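PDB 6L33: MexT protein from Pseudomonas aeruginosa, which activates transcription of the MexEF-OprN efflux pump as a LysR-type regulator, here represented by its regulatory domain. Local coordinates for the interface of chains A and B. Numbering follows the deposited sequence. Chains: chain A/B, MexT protein.

Contact 1: the interface of chains A and B. Residues chain A 16, 136, 138; chain B 16, 19-20, 43, 136, 138.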
# COMPACT_ATOMS: atom_id res chain seq x y z
N ASP A 16 3.13 1.25 5.37
CA ASP A 16 2.27 0.21 4.81
C ASP A 16 1.81 -0.77 5.88
O ASP A 16 0.64 -1.18 5.89
CB ASP A 16 3.00 -0.52 3.68
CG ASP A 16 2.06 -1.35 2.82
OD1 ASP A 16 1.61 -2.42 3.29
OD2 ASP A 16 1.76 -0.94 1.68
N GLN A 136 4.11 -3.93 -0.10
CA GLN A 136 2.87 -4.08 0.66
C GLN A 136 2.87 -5.40 1.42
O GLN A 136 3.45 -6.40 0.98
CB GLN A 136 1.64 -4.00 -0.25
CG GLN A 136 1.61 -5.03 -1.36
CD GLN A 136 0.58 -4.70 -2.43
OE1 GLN A 136 0.52 -3.57 -2.91
NE2 GLN A 136 -0.23 -5.69 -2.80
N ASN A 138 -0.26 -6.75 2.52
CA ASN A 138 -1.47 -7.46 2.12
C ASN A 138 -1.18 -8.38 0.95
O ASN A 138 -0.58 -7.97 -0.05
CB ASN A 138 -2.57 -6.47 1.77
CG ASN A 138 -3.97 -7.04 1.97
OD1 ASN A 138 -4.13 -8.22 2.28
ND2 ASN A 138 -4.98 -6.19 1.81
N ASP B 16 -1.27 -1.34 -6.71
CA ASP B 16 -1.41 -2.20 -5.54
C ASP B 16 -2.42 -3.32 -5.78
O ASP B 16 -2.28 -4.41 -5.20
CB ASP B 16 -1.79 -1.37 -4.30
CG ASP B 16 -3.25 -0.97 -4.28
OD1 ASP B 16 -3.62 -0.02 -5.00
OD2 ASP B 16 -4.03 -1.59 -3.53
N GLU B 19 -0.69 -6.02 -8.14
CA GLU B 19 0.31 -6.82 -7.43
C GLU B 19 -0.26 -8.14 -6.91
O GLU B 19 0.47 -9.13 -6.84
CB GLU B 19 0.89 -5.99 -6.28
CG GLU B 19 1.83 -6.73 -5.37
CD GLU B 19 2.84 -5.82 -4.71
OE1 GLU B 19 3.53 -6.26 -3.77
OE2 GLU B 19 2.95 -4.65 -5.15
N PHE B 20 -1.54 -8.17 -6.56
CA PHE B 20 -2.12 -9.38 -5.98
C PHE B 20 -2.15 -10.53 -6.98
O PHE B 20 -1.77 -11.66 -6.66
CB PHE B 20 -3.52 -9.09 -5.44
CG PHE B 20 -3.53 -8.35 -4.14
CD1 PHE B 20 -3.37 -9.02 -2.94
CD2 PHE B 20 -3.69 -6.98 -4.12
CE1 PHE B 20 -3.37 -8.33 -1.74
CE2 PHE B 20 -3.70 -6.28 -2.93
CZ PHE B 20 -3.54 -6.96 -1.73
N ARG B 43 5.73 0.71 -5.42
CA ARG B 43 4.33 1.08 -5.57
C ARG B 43 4.17 2.12 -6.67
O ARG B 43 4.93 3.09 -6.72
CB ARG B 43 3.78 1.61 -4.24
CG ARG B 43 2.41 2.28 -4.34
CD ARG B 43 1.31 1.28 -4.67
NE ARG B 43 1.26 0.17 -3.72
CZ ARG B 43 0.66 0.23 -2.54
NH1 ARG B 43 0.06 1.35 -2.15
NH2 ARG B 43 0.67 -0.83 -1.74
N GLN B 136 -4.58 3.79 -1.40
CA GLN B 136 -4.49 2.52 -2.11
C GLN B 136 -5.87 1.88 -2.19
O GLN B 136 -6.82 2.31 -1.54
CB GLN B 136 -3.51 1.57 -1.42
CG GLN B 136 -4.02 1.03 -0.09
CD GLN B 136 -2.93 0.42 0.75
OE1 GLN B 136 -1.75 0.72 0.56
NE2 GLN B 136 -3.31 -0.44 1.69
N ASN B 138 -6.36 -1.84 -1.90
CA ASN B 138 -6.52 -2.99 -1.02
C ASN B 138 -6.81 -2.54 0.41
O ASN B 138 -6.33 -1.50 0.87
CB ASN B 138 -5.29 -3.89 -1.06
CG ASN B 138 -4.00 -3.15 -0.74
OD1 ASN B 138 -3.80 -2.70 0.38
ND2 ASN B 138 -3.12 -3.05 -1.73
O HOH W 1 2.26 -2.18 -5.34

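Contact 2: the interface of chains A and B. Residues chain A 132, 134, 142-143, 149; chain B 23-24, 27, 31.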
# COMPACT_ATOMS: atom_id res chain seq x y z
N LEU A 132 13.65 -10.93 -2.80
CA LEU A 132 12.49 -10.21 -3.29
C LEU A 132 12.20 -9.03 -2.38
O LEU A 132 12.36 -9.13 -1.16
CB LEU A 132 11.27 -11.14 -3.36
CG LEU A 132 9.88 -10.49 -3.34
CD1 LEU A 132 9.54 -9.95 -4.72
CD2 LEU A 132 8.83 -11.48 -2.87
N VAL A 134 8.99 -6.22 -1.92
CA VAL A 134 7.65 -5.78 -2.31
C VAL A 134 7.28 -4.60 -1.42
O VAL A 134 7.87 -4.40 -0.35
CB VAL A 134 6.61 -6.92 -2.19
CG1 VAL A 134 6.95 -8.05 -3.15
CG2 VAL A 134 6.52 -7.43 -0.76
N THR A 142 -0.53 -15.37 -0.13
CA THR A 142 -0.52 -15.89 -1.49
C THR A 142 0.84 -15.72 -2.15
O THR A 142 1.15 -16.45 -3.10
CB THR A 142 -1.60 -15.21 -2.32
OG1 THR A 142 -2.78 -15.01 -1.52
CG2 THR A 142 -1.97 -16.06 -3.53
N LEU A 143 1.66 -14.79 -1.67
CA LEU A 143 2.98 -14.57 -2.25
C LEU A 143 3.97 -15.65 -1.82
O LEU A 143 4.77 -16.12 -2.64
CB LEU A 143 3.50 -13.19 -1.86
CG LEU A 143 4.83 -12.80 -2.50
CD1 LEU A 143 4.77 -13.10 -3.99
CD2 LEU A 143 5.15 -11.34 -2.25
N ILE A 149 10.28 -19.24 1.01
CA ILE A 149 10.57 -17.84 1.31
C ILE A 149 9.87 -17.45 2.61
O ILE A 149 8.70 -17.78 2.83
CB ILE A 149 10.12 -16.94 0.15
CG1 ILE A 149 10.71 -17.45 -1.17
CG2 ILE A 149 10.53 -15.50 0.40
CD1 ILE A 149 10.33 -16.62 -2.37
N LEU B 23 1.89 -10.78 -9.35
CA LEU B 23 3.16 -11.10 -8.72
C LEU B 23 3.37 -12.58 -8.45
O LEU B 23 4.45 -13.10 -8.79
CB LEU B 23 3.31 -10.26 -7.43
CG LEU B 23 4.68 -9.76 -7.00
CD1 LEU B 23 4.57 -8.84 -5.81
CD2 LEU B 23 5.57 -10.91 -6.65
N PRO B 24 2.43 -13.32 -7.85
CA PRO B 24 2.72 -14.72 -7.47
C PRO B 24 3.07 -15.59 -8.68
O PRO B 24 4.11 -16.27 -8.64
CB PRO B 24 1.42 -15.19 -6.79
CG PRO B 24 0.84 -13.94 -6.25
CD PRO B 24 1.15 -12.88 -7.27
N LEU B 27 6.62 -14.31 -10.14
CA LEU B 27 7.80 -14.67 -9.35
C LEU B 27 8.24 -16.10 -9.62
O LEU B 27 9.45 -16.38 -9.68
CB LEU B 27 7.49 -14.50 -7.86
CG LEU B 27 8.01 -13.25 -7.17
CD1 LEU B 27 7.93 -13.43 -5.67
CD2 LEU B 27 9.43 -12.91 -7.59
N ARG B 31 12.04 -17.17 -11.11
CA ARG B 31 12.80 -18.04 -10.22
C ARG B 31 13.23 -19.32 -10.94
O ARG B 31 14.38 -19.75 -10.83
CB ARG B 31 11.97 -18.37 -8.98
CG ARG B 31 12.72 -19.09 -7.88
CD ARG B 31 11.84 -19.18 -6.64
NE ARG B 31 11.17 -17.92 -6.38
CZ ARG B 31 9.91 -17.81 -5.97
NH1 ARG B 31 9.18 -18.90 -5.78
NH2 ARG B 31 9.38 -16.61 -5.76
O HOH W 2 7.35 -16.28 -4.50

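Contact 1: the interface of chains A and B
A:Gln136 reaches across to lie against B:Glu19, the two side chains arriving from opposite directions with amide and carboxylate planes 5° apart. This is the polar part of a probable dimer interface between regulatory domains, built near the two-fold axis from both 136-138 loops and helix 18-33. The pair stacks face on face: CD of A:Gln136 sits 3.4 Å from CD of B:Glu19, and the glutamate's OE1 rests against the glutamine's CG. The glutamine gets there with CG wedged between its own backbone N and carbonyl carbon (chi1 58°) and the rest of the chain extended, which sends the amide deep among chain B side chains.

B:Arg43 comes at that amide about square on, its guanidinium plane nearly perpendicular to it. Its NH2 donates to OE1 of A:Gln136 at 3.0 Å, a bond bent to 136° at the hydrogen, with the donor tilted away from the carbonyl plane. NE of the same arginine binds water 1, which also contacts OE1 of A:Gln136 and lies 2.6 Å from OE2 of B:Glu19, so the water ties the stacked pair to the arginine. Bends at chi2 and chi3 fold the arginine chain so that CB of B:Asp16 sits over the centre of one guanidinium face. NH2 also makes a long salt bridge, 3.6 Å, to OD2 of A:Asp16, whose carboxylate is turned well out of the guanidinium plane. Sharing the arginine between the two acceptors of chain A probably steadies its charge at the boundary.

On the amide's other end, NE2 of A:Gln136 stands 3.5 Å above the ring plane of B:Phe20, towards the rim, and gives a weak hydrogen bond to the backbone O of B:Asp16. The same ring meets A:Asn138 at its edge, ring and amide planes perpendicular. Behind this, the backbone N of B:Asn138 donates to the carboxylate of B:Asp16, likely steadying the loop: N to OD2 is 2.9 Å, nearly along the C-O axis.

Contact 2: the interface of chains A and B
B:Leu27 and A:Leu143 meet at about a right angle in this apolar patch, where helix 18-33 of chain B packs against strand 129-134 and helix 140-144 of chain A. A:Leu143 is the side chain to follow. Its CB leaves the helix with CG trans to the backbone N (chi1 -175°), and neither CB nor CG comes close to the chain B residues of this patch, so the touching falls to the tip. There CD1 is 3.5 Å from CD2 of B:Leu23 and 3.6 Å from CD1 of B:Leu27, so one methyl fits between side chains from successive turns of the partner helix. The other branch, CD2, points back over its own chain, towards A:Val134 and A:Leu132.

Those two strand residues extend the contact. CD2 of A:Leu132 meets CD1 of B:Leu27 at 3.5 Å, so that leucine methyl is touched from both the strand and the short helix. A:Val134 presents CG1 to CD1 of B:Leu23 at 3.7 Å. Near the start of the row, the ring of B:Pro24 lies by the backbone O of A:Thr142.

At the far end, A:Ile149 and B:Arg31 come from opposite directions. The isoleucine's CD1 lies 3.5 Å above the guanidinium plane, towards its rim, while the backbone O of B:Leu27 is above the opposite face. Water 2 lies between the arginine's NH2 and the backbone O of A:Leu143, though its very short approach to NH2 makes this bridge doubtful. Together, the leucine-rich packing sets one regulatory domain against the other in the deposited assembly, a hydrophobic seam that likely supports dimerisation of the regulator.

Contact 1 and contact 2 lie about 13 Å apart between the centres of their C-alpha atoms. Helix 18-33 of chain B runs through both: its first turn supplies B:Glu19 and B:Phe20 to contact 1, and later turns serve contact 2. On chain A, strand 129-134 leads into the loop of contact 1, and helix 140-144 follows it. Polar groups thus cluster nearer the two-fold axis, apolar packing farther out. The two-fold gives each contact a twin, though side chains of contact 1 differ near the axis; the pairing fits the antiparallel dimers typical of LysR-type regulators, but the crystal alone does not prove it.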